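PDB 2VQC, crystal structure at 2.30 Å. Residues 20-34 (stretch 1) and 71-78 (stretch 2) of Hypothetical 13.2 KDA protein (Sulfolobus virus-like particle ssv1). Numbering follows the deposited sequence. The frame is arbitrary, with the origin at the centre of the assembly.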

# COMPACT_ATOMS: atom_id res chain seq x y z
N MSE A 20 5.87 -2.58 1.52
CA MSE A 20 4.46 -2.97 1.53
C MSE A 20 4.05 -3.71 0.26
O MSE A 20 3.21 -4.59 0.31
CB MSE A 20 3.56 -1.74 1.72
CG MSE A 20 3.72 -0.99 3.04
SE MSE A 20 3.60 -2.09 4.67
CE MSE A 20 5.38 -2.75 4.61
N TYR A 21 4.65 -3.35 -0.87
CA TYR A 21 4.28 -3.94 -2.16
C TYR A 21 4.58 -5.44 -2.19
O TYR A 21 3.77 -6.23 -2.69
CB TYR A 21 5.00 -3.24 -3.31
CG TYR A 21 4.47 -3.63 -4.68
CD1 TYR A 21 3.21 -3.21 -5.09
CD2 TYR A 21 5.23 -4.40 -5.55
CE1 TYR A 21 2.71 -3.55 -6.34
CE2 TYR A 21 4.74 -4.75 -6.80
CZ TYR A 21 3.48 -4.32 -7.19
OH TYR A 21 2.97 -4.64 -8.42
N LYS A 22 5.72 -5.84 -1.64
CA LYS A 22 6.02 -7.27 -1.57
C LYS A 22 5.25 -7.99 -0.46
O LYS A 22 5.01 -9.19 -0.55
CB LYS A 22 7.53 -7.54 -1.51
CG LYS A 22 8.25 -7.05 -0.31
CD LYS A 22 9.72 -7.40 -0.47
CE LYS A 22 10.53 -6.87 0.69
NZ LYS A 22 11.98 -7.23 0.59
N ILE A 23 4.83 -7.25 0.57
CA ILE A 23 3.89 -7.79 1.55
C ILE A 23 2.51 -8.02 0.91
O ILE A 23 1.80 -8.97 1.26
CB ILE A 23 3.81 -6.89 2.81
CG1 ILE A 23 5.14 -6.98 3.58
CG2 ILE A 23 2.64 -7.30 3.72
CD1 ILE A 23 5.20 -6.18 4.86
N LEU A 24 2.14 -7.15 -0.04
CA LEU A 24 0.89 -7.28 -0.79
C LEU A 24 0.85 -8.59 -1.59
O LEU A 24 -0.18 -9.26 -1.66
CB LEU A 24 0.74 -6.10 -1.76
CG LEU A 24 -0.66 -5.60 -2.17
CD1 LEU A 24 -0.58 -5.00 -3.58
CD2 LEU A 24 -1.75 -6.64 -2.11
N GLU A 25 1.98 -8.91 -2.22
CA GLU A 25 2.13 -10.12 -3.02
C GLU A 25 1.96 -11.38 -2.17
O GLU A 25 1.37 -12.36 -2.62
CB GLU A 25 3.51 -10.12 -3.70
CG GLU A 25 3.81 -11.34 -4.57
CD GLU A 25 5.07 -11.16 -5.41
OE1 GLU A 25 5.91 -10.30 -5.06
OE2 GLU A 25 5.22 -11.88 -6.43
N LYS A 26 2.49 -11.34 -0.95
CA LYS A 26 2.35 -12.44 0.00
C LYS A 26 0.94 -12.54 0.55
O LYS A 26 0.35 -13.62 0.62
CB LYS A 26 3.33 -12.27 1.17
CG LYS A 26 4.80 -12.32 0.77
CD LYS A 26 5.71 -12.11 1.97
CE LYS A 26 7.17 -12.12 1.55
NZ LYS A 26 8.08 -12.30 2.71
N LYS A 27 0.40 -11.39 0.94
CA LYS A 27 -0.86 -11.33 1.68
C LYS A 27 -2.09 -11.34 0.77
O LYS A 27 -3.15 -11.80 1.18
CB LYS A 27 -0.86 -10.08 2.57
CG LYS A 27 -1.88 -10.11 3.67
CD LYS A 27 -1.68 -8.93 4.61
CE LYS A 27 -2.91 -8.71 5.48
NZ LYS A 27 -3.33 -9.94 6.19
N GLY A 28 -1.94 -10.81 -0.45
CA GLY A 28 -3.04 -10.77 -1.41
C GLY A 28 -3.86 -9.49 -1.39
O GLY A 28 -4.46 -9.12 -2.40
N GLU A 29 -3.88 -8.81 -0.24
CA GLU A 29 -4.73 -7.64 -0.04
C GLU A 29 -4.14 -6.74 1.05
O GLU A 29 -3.60 -7.25 2.04
CB GLU A 29 -6.14 -8.11 0.33
CG GLU A 29 -7.27 -7.18 -0.14
CD GLU A 29 -8.61 -7.90 -0.36
OE1 GLU A 29 -8.68 -9.14 -0.18
OE2 GLU A 29 -9.60 -7.22 -0.71
N LEU A 30 -4.23 -5.42 0.87
CA LEU A 30 -3.72 -4.45 1.85
C LEU A 30 -4.65 -3.25 2.00
O LEU A 30 -5.23 -2.78 1.03
CB LEU A 30 -2.33 -3.92 1.46
CG LEU A 30 -1.09 -4.80 1.61
CD1 LEU A 30 0.12 -4.00 1.17
CD2 LEU A 30 -0.89 -5.32 3.01
N THR A 31 -4.76 -2.77 3.24
CA THR A 31 -5.42 -1.51 3.57
C THR A 31 -4.50 -0.66 4.45
O THR A 31 -3.43 -1.12 4.87
CB THR A 31 -6.75 -1.74 4.31
OG1 THR A 31 -6.50 -2.33 5.59
CG2 THR A 31 -7.67 -2.64 3.49
N LEU A 32 -4.91 0.57 4.73
CA LEU A 32 -4.09 1.47 5.55
C LEU A 32 -3.74 0.83 6.90
O LEU A 32 -2.62 1.00 7.38
CB LEU A 32 -4.78 2.83 5.75
CG LEU A 32 -3.88 3.92 6.34
CD1 LEU A 32 -2.91 4.46 5.30
CD2 LEU A 32 -4.71 5.05 6.93
N GLU A 33 -4.68 0.09 7.48
CA GLU A 33 -4.44 -0.60 8.76
C GLU A 33 -3.25 -1.54 8.74
O GLU A 33 -2.56 -1.70 9.75
CB GLU A 33 -5.68 -1.38 9.22
CG GLU A 33 -6.88 -0.51 9.60
CD GLU A 33 -7.80 -0.19 8.43
OE1 GLU A 33 -7.35 -0.25 7.27
OE2 GLU A 33 -8.97 0.12 8.68
N ASP A 34 -3.02 -2.19 7.59
CA ASP A 34 -1.86 -3.08 7.42
C ASP A 34 -0.52 -2.31 7.43
O ASP A 34 0.48 -2.82 7.93
CB ASP A 34 -1.98 -3.87 6.12
CG ASP A 34 -3.14 -4.85 6.13
OD1 ASP A 34 -3.21 -5.68 7.06
OD2 ASP A 34 -3.99 -4.79 5.21
N ARG A 71 -15.99 2.83 1.22
CA ARG A 71 -15.54 2.36 2.53
C ARG A 71 -14.07 2.71 2.76
O ARG A 71 -13.75 3.38 3.75
CB ARG A 71 -15.81 0.86 2.73
CG ARG A 71 -15.25 -0.09 1.66
CD ARG A 71 -15.41 -1.55 2.06
NE ARG A 71 -14.58 -1.90 3.21
CZ ARG A 71 -14.42 -3.13 3.69
NH1 ARG A 71 -15.03 -4.17 3.12
NH2 ARG A 71 -13.65 -3.33 4.75
N LYS A 72 -13.20 2.31 1.84
CA LYS A 72 -11.75 2.52 2.00
C LYS A 72 -10.96 2.02 0.79
O LYS A 72 -11.39 1.12 0.07
CB LYS A 72 -11.23 1.82 3.26
CG LYS A 72 -11.36 0.30 3.23
CD LYS A 72 -11.54 -0.28 4.62
CE LYS A 72 -10.42 0.10 5.57
NZ LYS A 72 -10.58 -0.63 6.85
N THR A 73 -9.78 2.62 0.59
CA THR A 73 -8.83 2.17 -0.43
C THR A 73 -8.26 0.81 -0.05
O THR A 73 -7.79 0.61 1.08
CB THR A 73 -7.66 3.17 -0.58
OG1 THR A 73 -8.17 4.47 -0.88
CG2 THR A 73 -6.70 2.72 -1.69
N THR A 74 -8.32 -0.13 -1.00
CA THR A 74 -7.82 -1.48 -0.78
C THR A 74 -6.98 -1.91 -1.97
O THR A 74 -7.43 -1.85 -3.11
CB THR A 74 -8.98 -2.48 -0.61
OG1 THR A 74 -9.91 -1.99 0.37
CG2 THR A 74 -8.46 -3.85 -0.16
N PHE A 75 -5.75 -2.33 -1.70
CA PHE A 75 -4.86 -2.84 -2.73
C PHE A 75 -5.05 -4.34 -2.85
O PHE A 75 -5.10 -5.04 -1.84
CB PHE A 75 -3.41 -2.50 -2.39
CG PHE A 75 -3.16 -1.04 -2.21
CD1 PHE A 75 -2.80 -0.25 -3.29
CD2 PHE A 75 -3.33 -0.43 -0.97
CE1 PHE A 75 -2.59 1.12 -3.14
CE2 PHE A 75 -3.12 0.94 -0.81
CZ PHE A 75 -2.75 1.71 -1.90
N LYS A 76 -5.19 -4.83 -4.07
CA LYS A 76 -5.38 -6.25 -4.32
C LYS A 76 -4.34 -6.78 -5.30
O LYS A 76 -4.10 -6.18 -6.34
CB LYS A 76 -6.79 -6.51 -4.86
CG LYS A 76 -7.09 -7.98 -5.09
CD LYS A 76 -8.58 -8.24 -5.25
CE LYS A 76 -8.88 -9.73 -5.28
NZ LYS A 76 -10.35 -10.00 -5.20
N TRP A 77 -3.73 -7.90 -4.94
CA TRP A 77 -2.81 -8.61 -5.82
C TRP A 77 -3.62 -9.43 -6.83
O TRP A 77 -4.43 -10.28 -6.44
CB TRP A 77 -1.90 -9.52 -5.00
CG TRP A 77 -0.75 -10.05 -5.77
CD1 TRP A 77 -0.61 -11.30 -6.29
CD2 TRP A 77 0.43 -9.32 -6.14
NE1 TRP A 77 0.59 -11.40 -6.95
CE2 TRP A 77 1.25 -10.21 -6.88
CE3 TRP A 77 0.88 -8.01 -5.92
CZ2 TRP A 77 2.49 -9.82 -7.39
CZ3 TRP A 77 2.11 -7.63 -6.43
CH2 TRP A 77 2.90 -8.53 -7.16
N ILE A 78 -3.42 -9.17 -8.12
CA ILE A 78 -4.21 -9.81 -9.18
C ILE A 78 -3.38 -10.54 -10.23
O ILE A 78 -3.91 -10.96 -11.25
CB ILE A 78 -5.13 -8.77 -9.89
CG1 ILE A 78 -4.29 -7.62 -10.47
CG2 ILE A 78 -6.17 -8.23 -8.91
CD1 ILE A 78 -5.02 -6.84 -11.54
O HOH W 1 -6.72 1.94 3.02

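What holds the two backbones together? Residues 28-30, just past the first helix, run antiparallel to the strand that runs through Phe75. Three hydrogen bonds join them: Trp77 N to Gly28 O at 2.9 Å, Leu30 N to Phe75 O at 2.9 Å, and Phe75 N to Leu30 O at 2.8 Å. Between these, the Glu29 CA hydrogen points at a carbonyl, with Glu29 CA 3.2 Å from Phe75 O. Gly28 makes the turn out of the helix with positive phi, where a CB would be jammed against the preceding carbonyl oxygen.

How does the helix rest on the strand? Leu24 points toward it, its CD2 lying 4.1 Å from Trp77 CB and its CD1 4.0 Å from Phe75 CB. On the sheet face shared by Leu30 and Phe75, Leu30 CB comes within 4.2 Å of Phe75 CB, extending the apolar contact.

What does the Trp77 ring do? Trp77 as a whole has more of its surface covered by the other stretch than any other residue here. Glu25 lays its aliphatic part over one face of the ring, with CB 3.7 Å from the centroid of the six-membered ring and almost on the ring normal, a CH-pi contact that needs no charge. The ring turns its edge toward the face of Tyr21 in an offset pair, planes at 67°, with Tyr21 CZ 3.7 Å from Trp77 CZ3.

Where do charge and water enter? Beyond the paired strands, Lys72 NZ meets Glu33 OE2 at 2.6 Å in a salt bridge, while Glu33 OE1 accepts from Thr31 OG1 at 2.8 Å, so one carboxylate serves both stretches. A water bridges where direct pairing has stopped: it accepts from Leu32 N at 2.8 Å and donates to Thr73 O at 2.6 Å.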